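Side-chain contacts in 2OG-Fe dioxygenase family protein (Methylibium petroleiphilum, PDB 3PL0), which probably acts as a dioxygenase of the 2-oxoglutarate/iron-dependent type, built on a double-stranded beta-helix (cupin) fold: residues A42-L47 with Q205-L210; F73-T76 with Q81-T84; Q86-W91 with Y143-P148. All coordinates share one frame; numbering follows the deposited sequence.

Contact 1 (A42-L47 with Q205-L210)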
ATOM      1  N   ALA A  42      14.667  -3.727  12.123  1.00 35.48           N
ATOM      2  CA  ALA A  42      15.149  -2.961  10.968  1.00 32.73           C
ATOM      3  C   ALA A  42      13.984  -2.264  10.262  1.00 32.21           C
ATOM      4  O   ALA A  42      14.161  -1.198   9.742  1.00 33.13           O
ATOM      5  CB  ALA A  42      15.943  -3.825   9.962  1.00 30.74           C
ATOM      6  N   PHE A  43      12.811  -2.883  10.217  1.00 31.49           N
ATOM      7  CA  PHE A  43      11.622  -2.213   9.672  1.00 32.63           C
ATOM      8  C   PHE A  43      11.197  -1.036  10.564  1.00 30.16           C
ATOM      9  O   PHE A  43      10.777  -0.000  10.059  1.00 27.41           O
ATOM     10  CB  PHE A  43      10.461  -3.197   9.465  1.00 30.53           C
ATOM     11  CG  PHE A  43      10.663  -4.073   8.304  1.00 30.67           C
ATOM     12  CD1 PHE A  43      10.465  -3.582   7.013  1.00 32.17           C
ATOM     13  CD2 PHE A  43      11.097  -5.365   8.475  1.00 31.92           C
ATOM     14  CE1 PHE A  43      10.714  -4.383   5.932  1.00 40.92           C
ATOM     15  CE2 PHE A  43      11.324  -6.190   7.377  1.00 37.91           C
ATOM     16  CZ  PHE A  43      11.135  -5.703   6.118  1.00 37.68           C
ATOM     17  N   ASP A  44      11.363  -1.192  11.877  1.00 30.27           N
ATOM     18  CA  ASP A  44      10.981  -0.123  12.807  1.00 31.96           C
ATOM     19  C   ASP A  44      11.726   1.193  12.572  1.00 33.58           C
ATOM     20  O   ASP A  44      11.208   2.250  12.912  1.00 32.62           O
ATOM     21  CB  ASP A  44      11.095  -0.560  14.258  1.00 35.11           C
ATOM     22  CG  ASP A  44       9.960  -1.514  14.685  1.00 40.06           C
ATOM     23  OD1 ASP A  44       8.901  -1.575  14.019  1.00 35.44           O
ATOM     24  OD2 ASP A  44      10.163  -2.241  15.668  1.00 44.50           O
HETATM   25  N   MSE A  45      12.909   1.115  11.960  0.50 33.49           N
HETATM   26  CA  MSE A  45      13.693   2.299  11.591  0.50 34.69           C
HETATM   27  C   MSE A  45      12.923   3.278  10.711  0.50 33.72           C
HETATM   28  O   MSE A  45      13.253   4.462  10.656  0.50 34.07           O
HETATM   29  CB  MSE A  45      14.977   1.869  10.868  0.50 36.29           C
HETATM   30  CG  MSE A  45      15.959   1.100  11.770  0.50 41.38           C
HETATM   31 SE   MSE A  45      16.571   2.133  13.329  0.37 50.29          SE
HETATM   32  CE  MSE A  45      17.373   3.647  12.398  0.50 35.58           C
HETATM   33  N   MSE A  46      11.896   2.782  10.031  1.00 29.82           N
HETATM   34  CA  MSE A  46      11.116   3.579   9.116  1.00 31.51           C
HETATM   35  C   MSE A  46      10.030   4.356   9.824  1.00 30.06           C
HETATM   36  O   MSE A  46       9.534   5.331   9.288  1.00 28.24           O
HETATM   37  CB  MSE A  46      10.452   2.673   8.071  1.00 30.66           C
HETATM   38  CG  MSE A  46      11.435   2.072   7.031  1.00 36.33           C
HETATM   39 SE   MSE A  46      10.579   0.680   5.924  0.75 36.70          SE
HETATM   40  CE  MSE A  46       9.005   1.609   5.696  1.00 21.37           C
ATOM     41  N   LEU A  47       9.636   3.909  11.012  1.00 30.07           N
ATOM     42  CA  LEU A  47       8.493   4.513  11.707  1.00 31.96           C
ATOM     43  C   LEU A  47       8.600   6.041  11.983  1.00 32.46           C
ATOM     44  O   LEU A  47       7.622   6.757  11.854  1.00 33.24           O
ATOM     45  CB  LEU A  47       8.208   3.761  13.002  1.00 29.69           C
ATOM     46  CG  LEU A  47       7.837   2.296  12.924  1.00 35.40           C
ATOM     47  CD1 LEU A  47       7.893   1.614  14.326  1.00 35.40           C
ATOM     48  CD2 LEU A  47       6.458   2.144  12.301  1.00 33.30           C
ATOM     49  N   GLN A 205      -1.406  -5.260  13.639  1.00 27.87           N
ATOM     50  CA  GLN A 205      -0.006  -5.415  14.056  0.50 30.12           C
ATOM     51  C   GLN A 205       0.914  -4.779  13.033  1.00 28.76           C
ATOM     52  O   GLN A 205       0.865  -5.110  11.856  1.00 28.44           O
ATOM     53  CB  GLN A 205       0.363  -6.884  14.265  0.50 29.44           C
ATOM     54  CG  GLN A 205      -0.412  -7.581  15.388  0.50 38.13           C
ATOM     55  CD  GLN A 205      -0.377  -6.812  16.696  0.50 40.89           C
ATOM     56  OE1 GLN A 205      -1.409  -6.647  17.360  0.50 42.35           O
ATOM     57  NE2 GLN A 205       0.802  -6.317  17.065  0.50 33.60           N
ATOM     58  N   PRO A 206       1.774  -3.851  13.475  1.00 28.35           N
ATOM     59  CA  PRO A 206       2.657  -3.245  12.504  1.00 26.95           C
ATOM     60  C   PRO A 206       3.437  -4.254  11.701  1.00 27.68           C
ATOM     61  O   PRO A 206       3.817  -5.296  12.220  1.00 26.17           O
ATOM     62  CB  PRO A 206       3.582  -2.406  13.362  1.00 28.95           C
ATOM     63  CG  PRO A 206       2.725  -1.991  14.500  1.00 33.11           C
ATOM     64  CD  PRO A 206       1.872  -3.183  14.788  1.00 33.26           C
ATOM     65  N   TRP A 207       3.631  -3.938  10.428  1.00 27.09           N
ATOM     66  CA  TRP A 207       4.321  -4.780   9.456  1.00 28.59           C
ATOM     67  C   TRP A 207       3.494  -5.989   9.051  1.00 26.97           C
ATOM     68  O   TRP A 207       4.037  -6.929   8.480  1.00 27.25           O
ATOM     69  CB  TRP A 207       5.735  -5.170   9.940  1.00 33.13           C
ATOM     70  CG  TRP A 207       6.420  -3.971  10.406  1.00 34.29           C
ATOM     71  CD1 TRP A 207       6.777  -3.677  11.686  1.00 34.51           C
ATOM     72  CD2 TRP A 207       6.749  -2.845   9.629  1.00 24.73           C
ATOM     73  NE1 TRP A 207       7.341  -2.445  11.742  1.00 31.99           N
ATOM     74  CE2 TRP A 207       7.338  -1.908  10.490  1.00 32.55           C
ATOM     75  CE3 TRP A 207       6.690  -2.554   8.269  1.00 29.24           C
ATOM     76  CZ2 TRP A 207       7.797  -0.703  10.046  1.00 30.53           C
ATOM     77  CZ3 TRP A 207       7.151  -1.356   7.836  1.00 35.45           C
ATOM     78  CH2 TRP A 207       7.691  -0.443   8.704  1.00 32.79           C
ATOM     79  N   THR A 208       2.178  -5.952   9.303  1.00 24.91           N
ATOM     80  CA  THR A 208       1.296  -6.846   8.618  1.00 24.48           C
ATOM     81  C   THR A 208       1.157  -6.300   7.191  1.00 25.95           C
ATOM     82  O   THR A 208       0.976  -5.091   7.007  1.00 24.60           O
ATOM     83  CB  THR A 208      -0.101  -6.977   9.292  1.00 26.24           C
ATOM     84  OG1 THR A 208       0.060  -7.344  10.678  1.00 25.66           O
ATOM     85  CG2 THR A 208      -0.932  -8.051   8.536  1.00 22.94           C
ATOM     86  N   VAL A 209       1.273  -7.182   6.197  1.00 24.10           N
ATOM     87  CA  VAL A 209       1.169  -6.799   4.784  1.00 22.63           C
ATOM     88  C   VAL A 209       0.052  -7.502   3.997  1.00 25.51           C
ATOM     89  O   VAL A 209      -0.077  -8.704   4.011  1.00 26.13           O
ATOM     90  CB  VAL A 209       2.506  -6.970   4.089  1.00 26.76           C
ATOM     91  CG1 VAL A 209       2.423  -6.388   2.700  1.00 25.61           C
ATOM     92  CG2 VAL A 209       3.581  -6.274   4.924  1.00 21.61           C
ATOM     93  N   LEU A 210      -0.753  -6.706   3.286  1.00 23.23           N
ATOM     94  CA  LEU A 210      -1.759  -7.225   2.399  1.00 23.29           C
ATOM     95  C   LEU A 210      -1.197  -7.159   0.993  1.00 22.84           C
ATOM     96  O   LEU A 210      -0.929  -6.070   0.498  1.00 26.37           O
ATOM     97  CB  LEU A 210      -3.037  -6.379   2.487  1.00 24.01           C
ATOM     98  CG  LEU A 210      -4.169  -6.622   1.472  1.00 24.98           C
ATOM     99  CD1 LEU A 210      -4.675  -8.043   1.615  1.00 17.94           C
ATOM    100  CD2 LEU A 210      -5.287  -5.591   1.680  1.00 23.36           C
TER
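F43 and W207 mark the closest approach of the two backbones, CA to CA 7.7 Å, where the C-terminal part of helix 40-44, overlapping a type I turn (D44 to L47), faces a type II turn (Q205 to T208) at the head of strand 209-213. W207 takes the third position of its turn, with a positive phi of 72°, and its side chain carries the contact: the indole lies with one face under F43 CB and its edge towards D44 and M46, with L47 oblique to it. F43 CB stands 3.6 Å from the centroid of the six-membered ring and close to the ring normal, a CH-pi contact. With CG beside the backbone N (chi1 -74°), the phenyl of F43 lies oblique to the indole, the centroids of the two six-membered rings 5.3 Å apart. At the pyrrole edge, W207 NE1 donates to D44 OD1 over 2.9 Å at an N-H...O angle of 160°, and the oxygen lies near the indole plane. The methyl CE of selenomethionine M46 meets the edge of the six-membered ring, 3.9 Å from W207 CH2, and its SE, oblique to that ring, makes a Met-aromatic contact. L47 CD2 lies 3.9 Å from W207 CZ2. Beyond the two segments, V176 and I178 of strand 172-181 also touch the indole, and L123 of helix 118-134 packs on F43. W207 thus packs the turn before strand 209-213 of the main sheet against the end of helix 40-44; apolar surfaces hold most of the indole, and its one polar atom is matched by a carboxylate that, with this packing, probably helps fix the ring's rotation.

Contact 2 (F73-T76 with Q81-T84); sequences FMQT and QLET
M74 and E83 form an antiparallel hydrogen-bonded pair: M74 N reaches E83 O at 3.0 Å, and E83 N returns a bond to M74 O. T76 and Q81 repeat the pattern, T76 N to Q81 O at 2.8 Å and Q81 N to T76 O, which defines the beta hairpin of strands 65-77 and 80-84. In the non-hydrogen-bonded pair between them, Q75 and L82 send their side chains to one face of the sheet, where L82 CD1 lies 3.8 Å from Q75 CB. L82 CD1 is also 4.1 Å from F73 CB. At the other end, F73 CE2 and T84 CG2 meet obliquely. On the face shared by M74, T76, Q81 and E83, the side chains of M74 and E83 lie side by side, with M74 CE 3.9 Å from E83 OE2, and Q81 NE2 bonds E83 OE1 at 3.2 Å from above the carboxylate plane. Farther out, helix 118-134 covers the face of Q75 and L82: L124 touches F73 and L82, and V125 O accepts from Q75 NE2, whose extended chain (chi1 179°) carries the amide to the helix. The two faces thus differ: one, largely apolar apart from the Q75 amide, is joined to the helix by that hydrogen bond; the other bears a carboxylate and an amide linked by one long, bent hydrogen bond within the same strand.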
ATOM      1  N   PHE A  73      10.523   4.090  -8.094  1.00 28.25           N
ATOM      2  CA  PHE A  73      11.656   3.245  -8.237  1.00 30.01           C
ATOM      3  C   PHE A  73      11.458   2.353  -9.438  1.00 30.36           C
ATOM      4  O   PHE A  73      10.333   2.199  -9.930  1.00 30.34           O
ATOM      5  CB  PHE A  73      11.821   2.382  -6.983  1.00 29.78           C
ATOM      6  CG  PHE A  73      11.820   3.165  -5.712  1.00 28.98           C
ATOM      7  CD1 PHE A  73      10.610   3.569  -5.133  1.00 33.73           C
ATOM      8  CD2 PHE A  73      13.001   3.511  -5.080  1.00 33.26           C
ATOM      9  CE1 PHE A  73      10.598   4.312  -3.968  1.00 30.78           C
ATOM     10  CE2 PHE A  73      12.989   4.262  -3.903  1.00 35.92           C
ATOM     11  CZ  PHE A  73      11.769   4.662  -3.347  1.00 30.51           C
HETATM   12  N   MSE A  74      12.577   1.785  -9.883  1.00 30.39           N
HETATM   13  CA  MSE A  74      12.564   0.698 -10.864  0.50 32.12           C
HETATM   14  C   MSE A  74      13.389  -0.458 -10.323  1.00 32.23           C
HETATM   15  O   MSE A  74      14.537  -0.280  -9.841  1.00 32.96           O
HETATM   16  CB  MSE A  74      13.073   1.139 -12.248  0.50 33.57           C
HETATM   17  CG  MSE A  74      12.814   0.131 -13.396  0.50 32.31           C
HETATM   18 SE   MSE A  74      13.186   0.899 -15.187  0.38 49.61          SE
HETATM   19  CE  MSE A  74      15.140   1.033 -14.997  0.50 41.89           C
ATOM     20  N   GLN A  75      12.780  -1.630 -10.389  1.00 29.91           N
ATOM     21  CA  GLN A  75      13.400  -2.842  -9.965  1.00 31.00           C
ATOM     22  C   GLN A  75      13.662  -3.657 -11.200  1.00 31.18           C
ATOM     23  O   GLN A  75      12.768  -3.860 -12.003  1.00 34.65           O
ATOM     24  CB  GLN A  75      12.493  -3.628  -9.055  1.00 28.19           C
ATOM     25  CG  GLN A  75      13.113  -4.947  -8.594  1.00 34.83           C
ATOM     26  CD  GLN A  75      12.223  -5.738  -7.652  1.00 33.30           C
ATOM     27  OE1 GLN A  75      11.044  -5.479  -7.559  1.00 32.32           O
ATOM     28  NE2 GLN A  75      12.798  -6.745  -6.978  1.00 29.38           N
ATOM     29  N   THR A  76      14.902  -4.104 -11.340  1.00 32.64           N
ATOM     30  CA  THR A  76      15.266  -5.098 -12.338  0.60 32.26           C
ATOM     31  C   THR A  76      15.415  -6.450 -11.647  1.00 33.17           C
ATOM     32  O   THR A  76      16.034  -6.566 -10.601  1.00 31.95           O
ATOM     33  CB  THR A  76      16.568  -4.681 -13.065  0.60 35.36           C
ATOM     34  OG1 THR A  76      16.450  -3.312 -13.487  0.60 34.57           O
ATOM     35  CG2 THR A  76      16.866  -5.588 -14.284  0.60 23.50           C
ATOM     36  N   GLN A  81      18.422  -5.609  -9.311  1.00 36.99           N
ATOM     37  CA  GLN A  81      18.780  -4.287  -8.805  1.00 38.74           C
ATOM     38  C   GLN A  81      17.544  -3.447  -8.498  1.00 34.84           C
ATOM     39  O   GLN A  81      16.515  -3.610  -9.118  1.00 38.28           O
ATOM     40  CB  GLN A  81      19.643  -3.597  -9.840  1.00 39.28           C
ATOM     41  CG  GLN A  81      20.469  -2.437  -9.337  1.00 44.47           C
ATOM     42  CD  GLN A  81      21.340  -1.879 -10.472  1.00 45.82           C
ATOM     43  OE1 GLN A  81      22.556  -2.214 -10.616  1.00 40.98           O
ATOM     44  NE2 GLN A  81      20.695  -1.074 -11.338  1.00 41.94           N
ATOM     45  N   LEU A  82      17.670  -2.558  -7.533  1.00 34.37           N
ATOM     46  CA  LEU A  82      16.679  -1.536  -7.285  1.00 32.24           C
ATOM     47  C   LEU A  82      17.341  -0.170  -7.328  1.00 34.26           C
ATOM     48  O   LEU A  82      18.423   0.043  -6.733  1.00 34.04           O
ATOM     49  CB  LEU A  82      16.042  -1.745  -5.903  1.00 30.50           C
ATOM     50  CG  LEU A  82      14.881  -0.788  -5.559  1.00 30.76           C
ATOM     51  CD1 LEU A  82      13.627  -1.186  -6.316  1.00 28.64           C
ATOM     52  CD2 LEU A  82      14.619  -0.799  -4.088  1.00 27.93           C
ATOM     53  N   GLU A  83      16.681   0.759  -8.017  1.00 31.00           N
ATOM     54  CA  GLU A  83      17.181   2.110  -8.183  1.00 33.23           C
ATOM     55  C   GLU A  83      16.065   3.145  -8.087  1.00 34.66           C
ATOM     56  O   GLU A  83      14.901   2.865  -8.397  1.00 32.90           O
ATOM     57  CB  GLU A  83      17.893   2.259  -9.524  1.00 36.64           C
ATOM     58  CG  GLU A  83      16.968   2.234 -10.708  1.00 34.28           C
ATOM     59  CD  GLU A  83      17.694   1.876 -12.003  1.00 44.68           C
ATOM     60  OE1 GLU A  83      18.131   0.723 -12.169  1.00 45.81           O
ATOM     61  OE2 GLU A  83      17.843   2.768 -12.844  1.00 44.01           O
ATOM     62  N   THR A  84      16.431   4.333  -7.640  1.00 32.60           N
ATOM     63  CA  THR A  84      15.500   5.450  -7.612  1.00 35.03           C
ATOM     64  C   THR A  84      15.271   5.903  -9.058  1.00 38.94           C
ATOM     65  O   THR A  84      16.058   5.579  -9.965  1.00 35.49           O
ATOM     66  CB  THR A  84      16.085   6.620  -6.810  1.00 38.79           C
ATOM     67  OG1 THR A  84      17.381   6.949  -7.340  1.00 37.94           O
ATOM     68  CG2 THR A  84      16.242   6.244  -5.323  1.00 35.27           C
TER

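Contact 3 (Q86-W91 with Y143-P148)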
ATOM      1  N   GLN A  86      13.728   9.712 -11.043  1.00 42.75           N
ATOM      2  CA  GLN A  86      13.481  11.113 -10.754  1.00 45.54           C
ATOM      3  C   GLN A  86      12.060  11.325 -10.265  1.00 43.30           C
ATOM      4  O   GLN A  86      11.132  10.673 -10.756  1.00 42.62           O
ATOM      5  CB  GLN A  86      13.719  11.970 -11.989  1.00 48.25           C
ATOM      6  CG  GLN A  86      13.619  13.459 -11.696  1.00 58.67           C
ATOM      7  CD  GLN A  86      14.352  14.292 -12.730  1.00 70.61           C
ATOM      8  OE1 GLN A  86      15.396  14.876 -12.442  1.00 81.58           O
ATOM      9  NE2 GLN A  86      13.819  14.332 -13.946  1.00 74.40           N
ATOM     10  N   HIS A  87      11.900  12.235  -9.300  1.00 44.20           N
ATOM     11  CA  HIS A  87      10.573  12.560  -8.736  1.00 41.72           C
ATOM     12  C   HIS A  87       9.571  12.861  -9.844  1.00 43.29           C
ATOM     13  O   HIS A  87       9.910  13.470 -10.845  1.00 43.51           O
ATOM     14  CB  HIS A  87      10.657  13.718  -7.763  1.00 44.19           C
ATOM     15  CG  HIS A  87       9.440  13.845  -6.885  1.00 43.81           C
ATOM     16  ND1 HIS A  87       9.025  12.836  -6.033  1.00 41.18           N
ATOM     17  CD2 HIS A  87       8.538  14.849  -6.754  1.00 42.87           C
ATOM     18  CE1 HIS A  87       7.924  13.226  -5.410  1.00 45.63           C
ATOM     19  NE2 HIS A  87       7.617  14.449  -5.818  1.00 46.52           N
ATOM     20  N   ARG A  88       8.357  12.363  -9.706  1.00 40.80           N
ATOM     21  CA  ARG A  88       7.389  12.469 -10.779  1.00 42.13           C
ATOM     22  C   ARG A  88       5.987  12.526 -10.224  1.00 44.26           C
ATOM     23  O   ARG A  88       5.759  12.207  -9.063  1.00 42.17           O
ATOM     24  CB  ARG A  88       7.533  11.303 -11.776  1.00 43.46           C
ATOM     25  CG  ARG A  88       7.320   9.913 -11.173  1.00 41.53           C
ATOM     26  CD  ARG A  88       7.345   8.816 -12.203  1.00 40.46           C
ATOM     27  NE  ARG A  88       6.164   8.813 -13.084  1.00 40.83           N
ATOM     28  CZ  ARG A  88       4.924   8.439 -12.734  1.00 50.41           C
ATOM     29  NH1 ARG A  88       4.649   8.019 -11.488  1.00 43.71           N
ATOM     30  NH2 ARG A  88       3.928   8.471 -13.649  1.00 51.76           N
ATOM     31  N   ALA A  89       5.049  12.924 -11.072  1.00 43.61           N
ATOM     32  CA  ALA A  89       3.670  13.058 -10.676  1.00 43.04           C
ATOM     33  C   ALA A  89       2.945  11.721 -10.649  1.00 42.89           C
ATOM     34  O   ALA A  89       3.334  10.759 -11.323  1.00 42.17           O
ATOM     35  CB  ALA A  89       2.960  14.011 -11.619  1.00 43.45           C
ATOM     36  N   HIS A  90       1.861  11.686  -9.885  1.00 39.63           N
ATOM     37  CA  HIS A  90       1.053  10.519  -9.775  1.00 39.59           C
ATOM     38  C   HIS A  90      -0.199  10.776 -10.622  1.00 40.88           C
ATOM     39  O   HIS A  90      -0.829  11.804 -10.443  1.00 41.60           O
ATOM     40  CB  HIS A  90       0.709  10.238  -8.304  1.00 33.28           C
ATOM     41  CG  HIS A  90      -0.239   9.096  -8.144  1.00 34.68           C
ATOM     42  ND1 HIS A  90       0.112   7.793  -8.429  1.00 40.52           N
ATOM     43  CD2 HIS A  90      -1.548   9.067  -7.818  1.00 35.95           C
ATOM     44  CE1 HIS A  90      -0.938   7.009  -8.264  1.00 35.47           C
ATOM     45  NE2 HIS A  90      -1.958   7.757  -7.880  1.00 41.43           N
ATOM     46  N   TRP A  91      -0.540   9.858 -11.538  1.00 40.36           N
ATOM     47  CA  TRP A  91      -1.679  10.011 -12.433  1.00 39.39           C
ATOM     48  C   TRP A  91      -2.969   9.468 -11.819  1.00 38.10           C
ATOM     49  O   TRP A  91      -2.983   8.384 -11.275  1.00 39.23           O
ATOM     50  CB  TRP A  91      -1.404   9.288 -13.789  1.00 42.26           C
ATOM     51  CG  TRP A  91      -2.270   9.745 -14.972  1.00 40.43           C
ATOM     52  CD1 TRP A  91      -2.736  10.999 -15.190  1.00 51.16           C
ATOM     53  CD2 TRP A  91      -2.751   8.946 -16.081  1.00 41.45           C
ATOM     54  NE1 TRP A  91      -3.486  11.038 -16.334  1.00 43.23           N
ATOM     55  CE2 TRP A  91      -3.515   9.791 -16.903  1.00 46.21           C
ATOM     56  CE3 TRP A  91      -2.634   7.586 -16.433  1.00 43.58           C
ATOM     57  CZ2 TRP A  91      -4.139   9.340 -18.108  1.00 37.93           C
ATOM     58  CZ3 TRP A  91      -3.241   7.135 -17.627  1.00 41.55           C
ATOM     59  CH2 TRP A  91      -3.989   8.021 -18.445  1.00 41.75           C
ATOM     60  N   TYR A 143       7.951  -1.100 -12.304  1.00 26.72           N
ATOM     61  CA  TYR A 143       7.846   0.305 -12.007  1.00 26.88           C
ATOM     62  C   TYR A 143       6.995   0.432 -10.761  1.00 27.56           C
ATOM     63  O   TYR A 143       5.803   0.057 -10.758  1.00 29.71           O
ATOM     64  CB  TYR A 143       7.206   1.049 -13.170  1.00 28.94           C
ATOM     65  CG  TYR A 143       8.039   0.885 -14.418  1.00 30.45           C
ATOM     66  CD1 TYR A 143       7.918  -0.239 -15.208  1.00 32.11           C
ATOM     67  CD2 TYR A 143       9.024   1.825 -14.756  1.00 34.60           C
ATOM     68  CE1 TYR A 143       8.738  -0.411 -16.361  1.00 36.14           C
ATOM     69  CE2 TYR A 143       9.811   1.673 -15.866  1.00 38.91           C
ATOM     70  CZ  TYR A 143       9.671   0.547 -16.660  1.00 40.82           C
ATOM     71  OH  TYR A 143      10.451   0.385 -17.766  1.00 48.25           O
ATOM     72  N   ILE A 144       7.636   0.925  -9.707  1.00 27.06           N
ATOM     73  CA  ILE A 144       7.121   0.906  -8.322  1.00 25.29           C
ATOM     74  C   ILE A 144       6.855   2.337  -7.872  1.00 27.34           C
ATOM     75  O   ILE A 144       7.752   3.202  -7.936  1.00 27.76           O
ATOM     76  CB  ILE A 144       8.175   0.275  -7.345  1.00 24.26           C
ATOM     77  CG1 ILE A 144       8.567  -1.127  -7.829  1.00 28.13           C
ATOM     78  CG2 ILE A 144       7.690   0.289  -5.883  1.00 25.44           C
ATOM     79  CD1 ILE A 144       9.680  -1.777  -7.020  1.00 28.75           C
ATOM     80  N   GLU A 145       5.661   2.586  -7.366  1.00 25.05           N
ATOM     81  CA  GLU A 145       5.397   3.827  -6.633  1.00 28.06           C
ATOM     82  C   GLU A 145       5.184   3.522  -5.138  1.00 26.77           C
ATOM     83  O   GLU A 145       4.614   2.491  -4.795  1.00 24.61           O
ATOM     84  CB  GLU A 145       4.190   4.553  -7.211  1.00 27.06           C
ATOM     85  CG  GLU A 145       4.313   4.865  -8.717  1.00 34.87           C
ATOM     86  CD  GLU A 145       3.257   5.838  -9.270  1.00 43.41           C
ATOM     87  OE1 GLU A 145       3.025   6.910  -8.655  1.00 45.24           O
ATOM     88  OE2 GLU A 145       2.698   5.546 -10.362  1.00 41.59           O
ATOM     89  N   ALA A 146       5.707   4.387  -4.276  1.00 24.74           N
ATOM     90  CA  ALA A 146       5.550   4.238  -2.845  1.00 25.91           C
ATOM     91  C   ALA A 146       4.737   5.418  -2.326  1.00 26.79           C
ATOM     92  O   ALA A 146       5.087   6.564  -2.597  1.00 26.88           O
ATOM     93  CB  ALA A 146       6.879   4.197  -2.181  1.00 25.33           C
ATOM     94  N   HIS A 147       3.678   5.143  -1.561  1.00 23.57           N
ATOM     95  CA  HIS A 147       2.857   6.194  -0.981  1.00 25.22           C
ATOM     96  C   HIS A 147       2.678   5.958   0.528  1.00 26.00           C
ATOM     97  O   HIS A 147       1.740   5.256   0.947  1.00 27.27           O
ATOM     98  CB  HIS A 147       1.481   6.146  -1.622  1.00 26.37           C
ATOM     99  CG  HIS A 147       1.470   6.308  -3.099  1.00 28.17           C
ATOM    100  ND1 HIS A 147       1.235   7.524  -3.687  1.00 29.26           N
ATOM    101  CD2 HIS A 147       1.631   5.417  -4.109  1.00 26.11           C
ATOM    102  CE1 HIS A 147       1.262   7.382  -5.003  1.00 35.46           C
ATOM    103  NE2 HIS A 147       1.504   6.114  -5.282  1.00 29.81           N
ATOM    104  N   PRO A 148       3.557   6.511   1.349  1.00 24.72           N
ATOM    105  CA  PRO A 148       3.308   6.461   2.793  1.00 25.69           C
ATOM    106  C   PRO A 148       2.201   7.428   3.165  1.00 25.81           C
ATOM    107  O   PRO A 148       2.194   8.574   2.675  1.00 26.61           O
ATOM    108  CB  PRO A 148       4.609   6.930   3.410  1.00 25.14           C
ATOM    109  CG  PRO A 148       5.295   7.733   2.324  1.00 22.34           C
ATOM    110  CD  PRO A 148       4.869   7.109   1.029  1.00 29.53           C
TER
HETATM  111  O   HOH W   1       0.890   7.075 -11.888  1.00 42.64           O
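H90 and E145 make a His-carboxylate hydrogen bond in a polar cluster on strand 141-152, part of the main sheet of the double-stranded beta-helix (cupin) fold. H90 ND1 donates to E145 OE1 over 3.1 Å with an N-H...O angle of 161°. The acceptor lies near the imidazole plane, yet the nitrogen meets OE1 from above the carboxylate plane. H90 is brought there by a first torsion that sets CG opposite the backbone N (chi1 175°), turning the ring toward segment 143-148. H147, two residues beyond E145 on that strand, presents its edge to a face of H90: H147 CE1 is 3.6 Å from H90 ND1, toward the rim of the ring. The ring planes stand at 77°, which makes this a T-shaped (edge-to-face) pair. R88 joins the group from the loop before H90. Its chain bends at chi3, bringing NH1 to E145 OE2 at 3.3 Å, a salt bridge in which the guanidinium and carboxylate planes are nearly perpendicular. H70 of strand 65-77 is a further partner for the cluster, its NE2 bonding E145 OE1 and its ring stacking on H147. Strand 90-92 is thereby joined to the main sheet through side chains, since the closest CA atoms, those of H90 and E145, are 8.6 Å apart. An alanine in place of H90 would probably leave E145 OE1 with one imidazole partner fewer, H70 remaining, and take away the ring face met by the edge of H147. E145 OE2 is further tied to the backbone by a water, which donates to OE2 at 2.8 Å and accepts from W91 N at 3.1 Å.

Contacts 2 and 3 adjoin one another, with centres about 13 Å apart, because strands 65-77 and 141-152 are neighbours in the main sheet. F73 N lies 2.9 Å from I144 O, a probable hydrogen bond, and L82 CD1 packs 4.1 Å from I144 CD1. H70, the partner of E145 in contact 3, lies on the same strand 65-77 as F73 of contact 2. Contact 1 reaches this sheet through strand 209-213 but stands apart: its centre is about 21 Å from that of contact 2 and about 20 Å from that of contact 3, with nearest atoms about 10 Å and 7 Å away. Helix 118-134 bridges contacts 1 and 2, touching F43 in one and both F73 and L82 in the other.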